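Local coordinates for protein (alpha-amylase/trypsin inhibitor rati) (Eleusine coracana, PDB 1B1U) that inhibits both trypsin and alpha-amylase, and may protect ragi seeds against endogenous and foreign hydrolytic enzymes, at residues Cys6-Ala11 and Asp65-Pro70; Cys55-Val60 and Thr107-Pro112. All blocks are in the same frame, centred on the assembly; numbering follows the deposited sequence.

Contact 1: Cys6-Ala11 and Asp65-Pro70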
ATOM      1  N   CYS A   6       7.775   0.820  12.905  1.00 28.24           N
ATOM      2  CA  CYS A   6       7.420   0.913  11.495  1.00 24.50           C
ATOM      3  C   CYS A   6       7.274   2.374  11.116  1.00 23.16           C
ATOM      4  O   CYS A   6       6.163   2.862  10.875  1.00 20.25           O
ATOM      5  CB  CYS A   6       6.110   0.170  11.254  1.00 24.53           C
ATOM      6  SG  CYS A   6       6.296  -1.631  11.421  1.00 23.30           S
ATOM      7  N   ILE A   7       8.410   3.060  11.051  1.00 22.13           N
ATOM      8  CA  ILE A   7       8.439   4.485  10.743  1.00 22.86           C
ATOM      9  C   ILE A   7       9.252   4.831   9.505  1.00 18.43           C
ATOM     10  O   ILE A   7      10.379   4.375   9.336  1.00 19.03           O
ATOM     11  CB  ILE A   7       8.991   5.284  11.959  1.00 22.81           C
ATOM     12  CG1 ILE A   7       7.940   5.312  13.064  1.00 24.38           C
ATOM     13  CG2 ILE A   7       9.347   6.711  11.562  1.00 25.18           C
ATOM     14  CD1 ILE A   7       8.508   5.566  14.434  1.00 27.67           C
ATOM     15  N   PRO A   8       8.681   5.654   8.618  1.00 17.47           N
ATOM     16  CA  PRO A   8       9.379   6.050   7.395  1.00 20.64           C
ATOM     17  C   PRO A   8      10.795   6.531   7.665  1.00 28.23           C
ATOM     18  O   PRO A   8      11.013   7.571   8.291  1.00 34.44           O
ATOM     19  CB  PRO A   8       8.486   7.137   6.808  1.00 16.52           C
ATOM     20  CG  PRO A   8       7.123   6.795   7.316  1.00 17.83           C
ATOM     21  CD  PRO A   8       7.336   6.246   8.701  1.00 16.04           C
ATOM     22  N   GLY A   9      11.751   5.751   7.181  1.00 32.15           N
ATOM     23  CA  GLY A   9      13.157   6.049   7.356  1.00 37.53           C
ATOM     24  C   GLY A   9      13.844   4.751   7.001  1.00 41.72           C
ATOM     25  O   GLY A   9      14.306   4.577   5.866  1.00 43.30           O
ATOM     26  N   MET A  10      13.895   3.829   7.961  1.00 40.63           N
ATOM     27  CA  MET A  10      14.497   2.525   7.708  1.00 41.47           C
ATOM     28  C   MET A  10      13.403   1.471   7.658  1.00 37.65           C
ATOM     29  O   MET A  10      13.045   1.004   6.582  1.00 42.64           O
ATOM     30  CB  MET A  10      15.528   2.165   8.779  1.00 44.25           C
ATOM     31  CG  MET A  10      16.914   1.838   8.203  1.00 48.03           C
ATOM     32  SD  MET A  10      16.959   0.491   6.958  1.00 52.59           S
ATOM     33  CE  MET A  10      17.234   1.429   5.404  1.00 43.39           C
ATOM     34  N   ALA A  11      12.862   1.107   8.815  1.00 32.84           N
ATOM     35  CA  ALA A  11      11.801   0.106   8.870  1.00 29.68           C
ATOM     36  C   ALA A  11      10.832   0.239   7.697  1.00 27.77           C
ATOM     37  O   ALA A  11      10.366  -0.764   7.164  1.00 28.48           O
ATOM     38  CB  ALA A  11      11.050   0.219  10.182  1.00 35.69           C
ATOM     39  N   ASP A  65      -3.916   6.672   3.860  1.00 14.04           N
ATOM     40  CA  ASP A  65      -4.052   7.876   4.666  1.00 14.24           C
ATOM     41  C   ASP A  65      -2.866   8.800   4.909  1.00 15.19           C
ATOM     42  O   ASP A  65      -3.050   9.998   5.093  1.00 19.44           O
ATOM     43  CB  ASP A  65      -4.677   7.452   5.986  1.00 13.12           C
ATOM     44  CG  ASP A  65      -5.849   6.521   5.772  1.00  8.64           C
ATOM     45  OD1 ASP A  65      -6.418   6.577   4.663  1.00 13.54           O
ATOM     46  OD2 ASP A  65      -6.204   5.741   6.682  1.00  9.53           O
ATOM     47  N   GLY A  66      -1.657   8.266   4.947  1.00 17.15           N
ATOM     48  CA  GLY A  66      -0.518   9.143   5.141  1.00 15.16           C
ATOM     49  C   GLY A  66       0.181   9.134   6.485  1.00 14.85           C
ATOM     50  O   GLY A  66      -0.202   8.437   7.431  1.00 13.11           O
ATOM     51  N   VAL A  67       1.230   9.940   6.566  1.00 15.98           N
ATOM     52  CA  VAL A  67       2.004  10.021   7.791  1.00 15.30           C
ATOM     53  C   VAL A  67       2.987  11.200   7.761  1.00 13.09           C
ATOM     54  O   VAL A  67       3.345  11.714   6.692  1.00  8.30           O
ATOM     55  CB  VAL A  67       2.752   8.658   8.028  1.00 15.20           C
ATOM     56  CG1 VAL A  67       4.179   8.727   7.514  1.00 10.64           C
ATOM     57  CG2 VAL A  67       2.703   8.276   9.497  1.00 14.12           C
ATOM     58  N   VAL A  68       3.382  11.645   8.951  1.00 15.66           N
ATOM     59  CA  VAL A  68       4.346  12.732   9.089  1.00 16.60           C
ATOM     60  C   VAL A  68       5.667  12.076   9.492  1.00 17.02           C
ATOM     61  O   VAL A  68       5.729  11.358  10.486  1.00 16.50           O
ATOM     62  CB  VAL A  68       3.945  13.779  10.208  1.00 14.63           C
ATOM     63  CG1 VAL A  68       4.603  15.115   9.925  1.00 12.58           C
ATOM     64  CG2 VAL A  68       2.446  13.962  10.280  1.00 10.94           C
ATOM     65  N   THR A  69       6.707  12.297   8.699  1.00 24.21           N
ATOM     66  CA  THR A  69       8.032  11.751   8.984  1.00 32.06           C
ATOM     67  C   THR A  69       8.512  12.435  10.262  1.00 32.75           C
ATOM     68  O   THR A  69       8.070  13.538  10.573  1.00 34.16           O
ATOM     69  CB  THR A  69       9.023  12.085   7.833  1.00 35.36           C
ATOM     70  OG1 THR A  69       8.549  11.504   6.614  1.00 41.38           O
ATOM     71  CG2 THR A  69      10.416  11.551   8.129  1.00 36.49           C
ATOM     72  N   PRO A  70       9.386  11.776  11.042  1.00 33.22           N
ATOM     73  CA  PRO A  70       9.889  12.395  12.278  1.00 32.05           C
ATOM     74  C   PRO A  70      10.648  13.705  12.025  1.00 32.40           C
ATOM     75  O   PRO A  70      10.977  14.434  12.963  1.00 34.75           O
ATOM     76  CB  PRO A  70      10.786  11.315  12.882  1.00 32.20           C
ATOM     77  CG  PRO A  70      10.296  10.037  12.278  1.00 37.14           C
ATOM     78  CD  PRO A  70       9.898  10.405  10.877  1.00 35.10           C
TER
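Pro8 and Val67 meet tip to tip where the N-terminal loop of this cereal trypsin/alpha-amylase inhibitor, a disulfide-braced helical fold, lies against the short strand 67-68 that follows helix 53-64. This pair forms the more enclosed part of the contact: Pro8 CG stands 3.5 Å from Val67 CG1, while Pro8 CD comes no nearer to the same methyl than 4.2 Å, so it is the far corner of the ring that does the touching. Proline suits the place because its closed ring puts a compact apolar surface against the strand and leaves no backbone N-H to be satisfied; valine, branched at CB, offers the methyl CG1 without a long arm. Pro8 is buried, giving up more surface to the other segment than any other residue here, and it also touches Glu75 of strand 74-75, to which Val67 is paired by backbone hydrogen bonds.

Thr69, likewise buried, flanks the pair more loosely. With OG1 beside the backbone N (chi1 -61°), the methyl CG2 lies anti to that N and faces Pro8 O, 4.0 Å from CG2; the side chain also touches His14.

The solvent side is formed by Ile7 and Pro70, both exposed, whose side chains cross obliquely. Here a single branch of the isoleucine makes an equally short contact, CG2 reaching Pro70 CG at 3.5 Å. No hydrogen bond joins the two segments, which meet mainly through apolar side chains. Just before the strand, Gly66 leaves the helix with phi 107°, a backbone shape in which a CB would press on the preceding carbonyl, and its own O accepts a hydrogen bond from Arg61 NH2. Pro70 CD faces two atoms of the other segment at once, 3.8 Å from Ile7 CG2 and 4.0 Å from Pro8 O.

Contact 2: Cys55-Val60 and Thr107-Pro112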
ATOM      1  N   CYS A  55       5.658  -4.566   9.477  1.00 19.11           N
ATOM      2  CA  CYS A  55       5.461  -3.209   8.987  1.00 17.77           C
ATOM      3  C   CYS A  55       4.497  -3.113   7.811  1.00 21.94           C
ATOM      4  O   CYS A  55       3.917  -2.052   7.562  1.00 22.92           O
ATOM      5  CB  CYS A  55       6.798  -2.596   8.597  1.00 24.38           C
ATOM      6  SG  CYS A  55       7.740  -2.036  10.048  1.00 24.57           S
ATOM      7  N   ARG A  56       4.324  -4.229   7.105  1.00 19.75           N
ATOM      8  CA  ARG A  56       3.448  -4.322   5.938  1.00 16.00           C
ATOM      9  C   ARG A  56       2.081  -3.642   6.079  1.00  6.64           C
ATOM     10  O   ARG A  56       1.736  -2.797   5.272  1.00  8.65           O
ATOM     11  CB  ARG A  56       3.261  -5.807   5.545  1.00 15.28           C
ATOM     12  CG  ARG A  56       4.208  -6.277   4.440  1.00 14.08           C
ATOM     13  CD  ARG A  56       4.407  -7.807   4.399  1.00  7.67           C
ATOM     14  NE  ARG A  56       5.666  -8.127   3.732  1.00  9.96           N
ATOM     15  CZ  ARG A  56       6.326  -9.279   3.838  1.00  6.48           C
ATOM     16  NH1 ARG A  56       5.863 -10.265   4.593  1.00  6.16           N
ATOM     17  NH2 ARG A  56       7.475  -9.430   3.196  1.00  4.80           N
ATOM     18  N   CYS A  57       1.298  -4.023   7.081  1.00 10.90           N
ATOM     19  CA  CYS A  57      -0.026  -3.415   7.292  1.00 15.18           C
ATOM     20  C   CYS A  57       0.056  -1.890   7.537  1.00 18.33           C
ATOM     21  O   CYS A  57      -0.821  -1.131   7.100  1.00 19.55           O
ATOM     22  CB  CYS A  57      -0.724  -4.071   8.492  1.00 16.83           C
ATOM     23  SG  CYS A  57      -1.479  -5.704   8.205  1.00 15.45           S
ATOM     24  N   GLU A  58       1.097  -1.451   8.250  1.00 13.93           N
ATOM     25  CA  GLU A  58       1.287  -0.027   8.546  1.00 13.11           C
ATOM     26  C   GLU A  58       1.625   0.707   7.265  1.00  9.24           C
ATOM     27  O   GLU A  58       1.110   1.792   7.010  1.00 10.51           O
ATOM     28  CB  GLU A  58       2.415   0.157   9.580  1.00 18.52           C
ATOM     29  CG  GLU A  58       2.823   1.610   9.895  1.00 17.29           C
ATOM     30  CD  GLU A  58       1.647   2.518  10.211  1.00 12.95           C
ATOM     31  OE1 GLU A  58       0.634   2.044  10.758  1.00 17.48           O
ATOM     32  OE2 GLU A  58       1.739   3.722   9.916  1.00 26.73           O
ATOM     33  N   ALA A  59       2.494   0.096   6.466  1.00  9.09           N
ATOM     34  CA  ALA A  59       2.931   0.636   5.180  1.00  8.46           C
ATOM     35  C   ALA A  59       1.756   0.829   4.222  1.00  9.61           C
ATOM     36  O   ALA A  59       1.759   1.748   3.389  1.00 11.52           O
ATOM     37  CB  ALA A  59       3.958  -0.297   4.548  1.00  5.61           C
ATOM     38  N   VAL A  60       0.761  -0.047   4.324  1.00 11.99           N
ATOM     39  CA  VAL A  60      -0.420   0.042   3.473  1.00 11.20           C
ATOM     40  C   VAL A  60      -1.286   1.203   3.960  1.00  5.85           C
ATOM     41  O   VAL A  60      -1.765   1.992   3.155  1.00  3.08           O
ATOM     42  CB  VAL A  60      -1.230  -1.288   3.483  1.00 10.50           C
ATOM     43  CG1 VAL A  60      -2.588  -1.101   2.799  1.00  2.00           C
ATOM     44  CG2 VAL A  60      -0.443  -2.362   2.751  1.00 11.34           C
ATOM     45  N   THR A 107       1.731 -10.706   7.814  1.00 14.13           N
ATOM     46  CA  THR A 107       1.802  -9.364   8.371  1.00 12.67           C
ATOM     47  C   THR A 107       2.012  -9.416   9.880  1.00 16.01           C
ATOM     48  O   THR A 107       2.429 -10.446  10.418  1.00 13.57           O
ATOM     49  CB  THR A 107       0.498  -8.619   8.077  1.00  5.48           C
ATOM     50  OG1 THR A 107      -0.594  -9.314   8.693  1.00  6.86           O
ATOM     51  CG2 THR A 107       0.256  -8.557   6.598  1.00 12.08           C
ATOM     52  N   ILE A 108       1.724  -8.298  10.551  1.00 19.95           N
ATOM     53  CA  ILE A 108       1.857  -8.201  12.003  1.00 12.89           C
ATOM     54  C   ILE A 108       0.942  -9.233  12.650  1.00 10.01           C
ATOM     55  O   ILE A 108       1.339  -9.905  13.599  1.00 18.51           O
ATOM     56  CB  ILE A 108       1.484  -6.761  12.530  1.00 11.89           C
ATOM     57  CG1 ILE A 108       1.694  -6.664  14.045  1.00 13.27           C
ATOM     58  CG2 ILE A 108       0.034  -6.438  12.237  1.00  9.60           C
ATOM     59  CD1 ILE A 108       2.564  -5.478  14.478  1.00 15.24           C
ATOM     60  N   HIS A 109      -0.270  -9.368  12.117  1.00 10.72           N
ATOM     61  CA  HIS A 109      -1.264 -10.301  12.651  1.00 10.87           C
ATOM     62  C   HIS A 109      -0.901 -11.770  12.462  1.00 12.66           C
ATOM     63  O   HIS A 109      -1.523 -12.653  13.061  1.00 12.20           O
ATOM     64  CB  HIS A 109      -2.639 -10.046  12.020  1.00 11.74           C
ATOM     65  CG  HIS A 109      -2.954  -8.600  11.794  1.00 11.30           C
ATOM     66  ND1 HIS A 109      -2.423  -7.878  10.749  1.00 11.31           N
ATOM     67  CD2 HIS A 109      -3.779  -7.753  12.456  1.00 10.78           C
ATOM     68  CE1 HIS A 109      -2.908  -6.648  10.774  1.00  9.07           C
ATOM     69  NE2 HIS A 109      -3.733  -6.547  11.799  1.00  2.42           N
ATOM     70  N   GLY A 110       0.090 -12.032  11.616  1.00 16.69           N
ATOM     71  CA  GLY A 110       0.523 -13.399  11.389  1.00 22.26           C
ATOM     72  C   GLY A 110       0.014 -14.097  10.140  1.00 21.55           C
ATOM     73  O   GLY A 110       0.210 -15.300  10.003  1.00 19.54           O
ATOM     74  N   GLY A 111      -0.621 -13.356   9.235  1.00 22.22           N
ATOM     75  CA  GLY A 111      -1.135 -13.957   8.020  1.00 22.63           C
ATOM     76  C   GLY A 111      -1.408 -12.956   6.917  1.00 24.26           C
ATOM     77  O   GLY A 111      -1.324 -11.751   7.151  1.00 19.32           O
ATOM     78  N   PRO A 112      -1.740 -13.427   5.694  1.00 25.20           N
ATOM     79  CA  PRO A 112      -2.024 -12.543   4.556  1.00 25.99           C
ATOM     80  C   PRO A 112      -3.340 -11.757   4.692  1.00 29.59           C
ATOM     81  O   PRO A 112      -4.236 -11.842   3.841  1.00 27.49           O
ATOM     82  CB  PRO A 112      -2.016 -13.490   3.350  1.00 21.73           C
ATOM     83  CG  PRO A 112      -2.326 -14.825   3.912  1.00 14.88           C
ATOM     84  CD  PRO A 112      -1.841 -14.854   5.330  1.00 22.43           C
TER
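Cys57 SG projects from helix 53-64 against Thr107 and His109, where a type I turn runs from Thr107 to Gly110. The sulfur lies anti to its own carbonyl carbon (chi1 -78°), a conformation that carries it out to the turn, and it is bonded to Cys114 as one of the disulfides of the fold. It meets Thr107 at the branch point, SG to CB 3.5 Å, with OG1 and CG2 both slightly farther off. His109 comes to it edge on: the sulfur is near the plane of the imidazole, 88° off the ring normal, and CE1 is the nearest ring atom, 3.1 Å from SG. One face of that ring is overlain near its rim by Ile108 CG2.

Thr107 holds OG1 between its backbone N and carbonyl carbon (chi1 61°), which leaves CG2 beside the backbone N and facing the helix, 4.2 Å from Arg56 CB. A beta-branched residue fits here, since one branch packs on the helix while the hydroxyl serves the loop, where Phe113 O is a hydrogen-bond partner and His109 N gives a weak bond. The turn is closed by Gly110 N to Thr107 O, 3.1 Å, and Gly110, with its positive phi, has backbone angles that would crowd a CB.

Beyond its CB, Arg56 extends away to bond Leu48 O and Glu49 O at the end of helix 37-50, and Ala106 O just ahead of the turn. The contact thus lays the loop after helix 87-93 against the N-terminal part of helix 53-64, close to where helix 37-50 ends.

How the contacts relate
From the N terminus the chain first lays down 6-11, then passes through helices 19-29 and 37-50 to reach 55-60 in helix 53-64. Strand 67-68 follows directly, and there contact 1 closes a largely helical loop of 53 residues. The chain then runs through strand 74-75 and helix 87-93 before 107-112 returns to helix 53-64, so that contact 2 closes a second loop of 46 residues. Because 55-60 falls inside the first loop and 107-112 outside it, the two contacts cross. Cys6–Cys55 ties the N-terminal loop to helix 53-64, and Cys57–Cys114 ties the chain just after 107-112 to the same helix.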